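Local structure of protein virB8 (Agrobacterium tumefaciens, 2CC3) at residues A[16-21]-A[130-135]. The protein is an inner-membrane component of the type IV secretion system, suggested to help direct T-DNA transfer to plant cells. Residues are numbered along the deposited sequence; the frame is centred on the assembly and turned at random.
Sequences WEYVRL and LVVTSY
Tyr18 reaches from helix 6-23 to strand 130-139 and meets Val132 and Tyr135 there. The contact joins the long first helix to the last strand of the antiparallel sheet in the NTF2-like fold of the VirB8 periplasmic domain. Val132 and Tyr18 approach from opposite directions. The methyl CG2 of Val132 sits over the middle of the Tyr18 ring, 3.7 Å from its centroid and 6° off the ring normal, a CH-pi contact. Val132 CG1 is anti to the backbone N (chi1 -177°), and this rotation turns CG2 to the ring.

Tyr135 meets the same ring at its edge. The pair is an offset edge-to-face stack, with the edge of Tyr18 directed at the face of Tyr135 and the planes at 68°. The centroids are 5.4 Å apart, and Tyr18 CE2 comes to 3.6 Å from Tyr135 CD1. Between Val132 and Tyr135 the strand is broken by a classic beta bulge, in which Thr133 and Ser134 lie together opposite the single residue Arg111 of strand 102-114.

No hydrogen bond crosses between 16-21 and 130-135. The phenol ends of the buried tyrosines are bonded outside the two segments. Tyr18 OH pairs with Ser41 OG and Arg22 NH1, and Tyr135 OH with Glu23 OE2; Arg22 and Glu23 are on helix 6-23. Val19 adds a looser contact, its CG1 lying 4.3 Å from Tyr135 OH.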
ATOM      1  N   TRP A  16       4.983  -9.274  -2.265  1.00  5.68           N
ATOM      2  CA  TRP A  16       4.021  -8.867  -3.303  1.00  2.00           C
ATOM      3  C   TRP A  16       3.820  -7.393  -3.352  1.00  2.03           C
ATOM      4  O   TRP A  16       3.729  -6.782  -4.427  1.00  3.77           O
ATOM      5  CB  TRP A  16       2.665  -9.554  -3.126  1.00  2.00           C
ATOM      6  CG  TRP A  16       1.666  -8.932  -4.028  1.00  2.00           C
ATOM      7  CD1 TRP A  16       0.560  -8.216  -3.649  1.00  5.91           C
ATOM      8  CD2 TRP A  16       1.700  -8.889  -5.450  1.00  3.51           C
ATOM      9  NE1 TRP A  16      -0.100  -7.744  -4.747  1.00  3.00           N
ATOM     10  CE2 TRP A  16       0.576  -8.143  -5.871  1.00  7.82           C
ATOM     11  CE3 TRP A  16       2.572  -9.407  -6.422  1.00  6.60           C
ATOM     12  CZ2 TRP A  16       0.294  -7.907  -7.227  1.00  3.25           C
ATOM     13  CZ3 TRP A  16       2.294  -9.163  -7.763  1.00  5.35           C
ATOM     14  CH2 TRP A  16       1.176  -8.421  -8.147  1.00  4.61           C
ATOM     15  N   GLU A  17       3.700  -6.788  -2.179  1.00  6.38           N
ATOM     16  CA  GLU A  17       3.654  -5.325  -2.113  1.00  5.23           C
ATOM     17  C   GLU A  17       4.941  -4.732  -2.726  1.00  2.00           C
ATOM     18  O   GLU A  17       4.891  -3.759  -3.486  1.00  2.00           O
ATOM     19  CB  GLU A  17       3.449  -4.876  -0.675  1.00  3.66           C
ATOM     20  CG  GLU A  17       3.412  -3.382  -0.498  1.00 10.56           C
ATOM     21  CD  GLU A  17       3.626  -2.973   0.940  1.00 18.42           C
ATOM     22  OE1 GLU A  17       3.711  -3.865   1.846  1.00 20.27           O
ATOM     23  OE2 GLU A  17       3.731  -1.749   1.160  1.00 21.68           O
ATOM     24  N   TYR A  18       6.083  -5.343  -2.423  1.00  5.10           N
ATOM     25  CA  TYR A  18       7.348  -4.971  -3.081  1.00  3.54           C
ATOM     26  C   TYR A  18       7.218  -5.024  -4.579  1.00  4.50           C
ATOM     27  O   TYR A  18       7.413  -4.009  -5.293  1.00  4.05           O
ATOM     28  CB  TYR A  18       8.535  -5.833  -2.622  1.00  6.65           C
ATOM     29  CG  TYR A  18       9.883  -5.335  -3.160  1.00  6.44           C
ATOM     30  CD1 TYR A  18      10.601  -4.345  -2.478  1.00  6.06           C
ATOM     31  CD2 TYR A  18      10.431  -5.864  -4.345  1.00  5.36           C
ATOM     32  CE1 TYR A  18      11.833  -3.887  -2.960  1.00  7.27           C
ATOM     33  CE2 TYR A  18      11.631  -5.421  -4.846  1.00  2.00           C
ATOM     34  CZ  TYR A  18      12.340  -4.430  -4.158  1.00  6.27           C
ATOM     35  OH  TYR A  18      13.538  -3.972  -4.653  1.00  2.68           O
ATOM     36  N   VAL A  19       6.871  -6.196  -5.087  1.00  6.49           N
ATOM     37  CA  VAL A  19       6.654  -6.326  -6.534  1.00  4.99           C
ATOM     38  C   VAL A  19       5.686  -5.276  -7.052  1.00  5.79           C
ATOM     39  O   VAL A  19       5.995  -4.532  -8.000  1.00  7.71           O
ATOM     40  CB  VAL A  19       6.109  -7.733  -6.899  1.00  8.08           C
ATOM     41  CG1 VAL A  19       5.825  -7.848  -8.409  1.00  6.13           C
ATOM     42  CG2 VAL A  19       7.074  -8.767  -6.458  1.00  2.00           C
ATOM     43  N   ARG A  20       4.512  -5.189  -6.422  1.00  4.27           N
ATOM     44  CA  ARG A  20       3.500  -4.300  -6.935  1.00  5.37           C
ATOM     45  C   ARG A  20       4.030  -2.862  -6.985  1.00  4.38           C
ATOM     46  O   ARG A  20       3.867  -2.171  -7.997  1.00  3.82           O
ATOM     47  CB  ARG A  20       2.229  -4.404  -6.076  1.00  4.50           C
ATOM     48  CG  ARG A  20       1.051  -3.586  -6.532  1.00  6.37           C
ATOM     49  CD  ARG A  20      -0.083  -3.551  -5.452  1.00 12.18           C
ATOM     50  NE  ARG A  20       0.249  -2.726  -4.272  1.00 17.83           N
ATOM     51  CZ  ARG A  20      -0.021  -1.416  -4.124  1.00 18.35           C
ATOM     52  NH1 ARG A  20      -0.650  -0.697  -5.068  1.00 17.20           N
ATOM     53  NH2 ARG A  20       0.336  -0.807  -3.002  1.00 19.11           N
ATOM     54  N   LEU A  21       4.614  -2.388  -5.878  1.00  4.31           N
ATOM     55  CA  LEU A  21       5.108  -1.000  -5.810  1.00  8.25           C
ATOM     56  C   LEU A  21       6.240  -0.748  -6.817  1.00  8.07           C
ATOM     57  O   LEU A  21       6.349   0.322  -7.401  1.00  7.96           O
ATOM     58  CB  LEU A  21       5.558  -0.625  -4.379  1.00  9.08           C
ATOM     59  CG  LEU A  21       4.515  -0.353  -3.279  1.00 11.86           C
ATOM     60  CD1 LEU A  21       5.185  -0.395  -1.940  1.00 14.33           C
ATOM     61  CD2 LEU A  21       3.754   0.971  -3.404  1.00 12.23           C
ATOM     62  N   LEU A 130      11.594  -7.358   6.492  1.00 13.51           N
ATOM     63  CA  LEU A 130      12.044  -7.906   5.225  1.00 14.01           C
ATOM     64  C   LEU A 130      12.861  -6.900   4.425  1.00 11.49           C
ATOM     65  O   LEU A 130      12.451  -5.761   4.233  1.00 12.68           O
ATOM     66  CB  LEU A 130      10.844  -8.366   4.377  1.00 12.55           C
ATOM     67  CG  LEU A 130      10.013  -9.570   4.837  1.00 19.51           C
ATOM     68  CD1 LEU A 130       9.269 -10.166   3.646  1.00 20.90           C
ATOM     69  CD2 LEU A 130      10.898 -10.648   5.528  1.00 21.69           C
ATOM     70  N   VAL A 131      14.017  -7.332   3.953  1.00  9.54           N
ATOM     71  CA  VAL A 131      14.805  -6.529   3.023  1.00  6.97           C
ATOM     72  C   VAL A 131      15.072  -7.402   1.829  1.00  3.76           C
ATOM     73  O   VAL A 131      15.401  -8.569   1.993  1.00  4.19           O
ATOM     74  CB  VAL A 131      16.141  -6.108   3.655  1.00  4.62           C
ATOM     75  CG1 VAL A 131      16.877  -5.061   2.792  1.00  2.00           C
ATOM     76  CG2 VAL A 131      15.885  -5.604   5.051  1.00  2.02           C
ATOM     77  N   VAL A 132      14.912  -6.837   0.635  1.00  6.94           N
ATOM     78  CA  VAL A 132      15.250  -7.545  -0.615  1.00  6.20           C
ATOM     79  C   VAL A 132      16.716  -7.378  -1.016  1.00  4.30           C
ATOM     80  O   VAL A 132      17.159  -6.281  -1.359  1.00  4.21           O
ATOM     81  CB  VAL A 132      14.343  -7.122  -1.790  1.00  2.00           C
ATOM     82  CG1 VAL A 132      14.675  -7.950  -3.071  1.00  2.00           C
ATOM     83  CG2 VAL A 132      12.864  -7.265  -1.374  1.00  2.00           C
ATOM     84  N   THR A 133      17.421  -8.505  -1.020  1.00 10.22           N
ATOM     85  CA  THR A 133      18.877  -8.602  -1.270  1.00 13.04           C
ATOM     86  C   THR A 133      19.280  -8.968  -2.714  1.00 14.52           C
ATOM     87  O   THR A 133      20.418  -8.675  -3.157  1.00 15.44           O
ATOM     88  CB  THR A 133      19.503  -9.645  -0.327  1.00 12.84           C
ATOM     89  OG1 THR A 133      18.806 -10.899  -0.446  1.00 13.28           O
ATOM     90  CG2 THR A 133      19.414  -9.154   1.082  1.00 10.72           C
ATOM     91  N   SER A 134      18.357  -9.621  -3.428  1.00 12.43           N
ATOM     92  CA  SER A 134      18.426  -9.780  -4.873  1.00  9.11           C
ATOM     93  C   SER A 134      17.037  -9.741  -5.545  1.00  9.91           C
ATOM     94  O   SER A 134      16.037 -10.225  -4.991  1.00  8.02           O
ATOM     95  CB  SER A 134      19.189 -11.052  -5.248  1.00  9.53           C
ATOM     96  OG  SER A 134      19.213 -11.186  -6.656  1.00  7.94           O
ATOM     97  N   TYR A 135      16.993  -9.148  -6.733  1.00  8.42           N
ATOM     98  CA  TYR A 135      15.759  -8.952  -7.473  1.00  7.28           C
ATOM     99  C   TYR A 135      15.983  -8.876  -8.973  1.00  7.60           C
ATOM    100  O   TYR A 135      16.659  -7.977  -9.455  1.00  8.45           O
ATOM    101  CB  TYR A 135      15.107  -7.643  -7.103  1.00  4.86           C
ATOM    102  CG  TYR A 135      13.738  -7.462  -7.740  1.00  6.32           C
ATOM    103  CD1 TYR A 135      12.599  -7.997  -7.128  1.00  2.99           C
ATOM    104  CD2 TYR A 135      13.578  -6.745  -8.946  1.00  2.00           C
ATOM    105  CE1 TYR A 135      11.329  -7.807  -7.682  1.00  3.18           C
ATOM    106  CE2 TYR A 135      12.340  -6.575  -9.498  1.00  2.00           C
ATOM    107  CZ  TYR A 135      11.202  -7.094  -8.846  1.00  5.50           C
ATOM    108  OH  TYR A 135       9.917  -6.945  -9.370  1.00  6.26           O
TER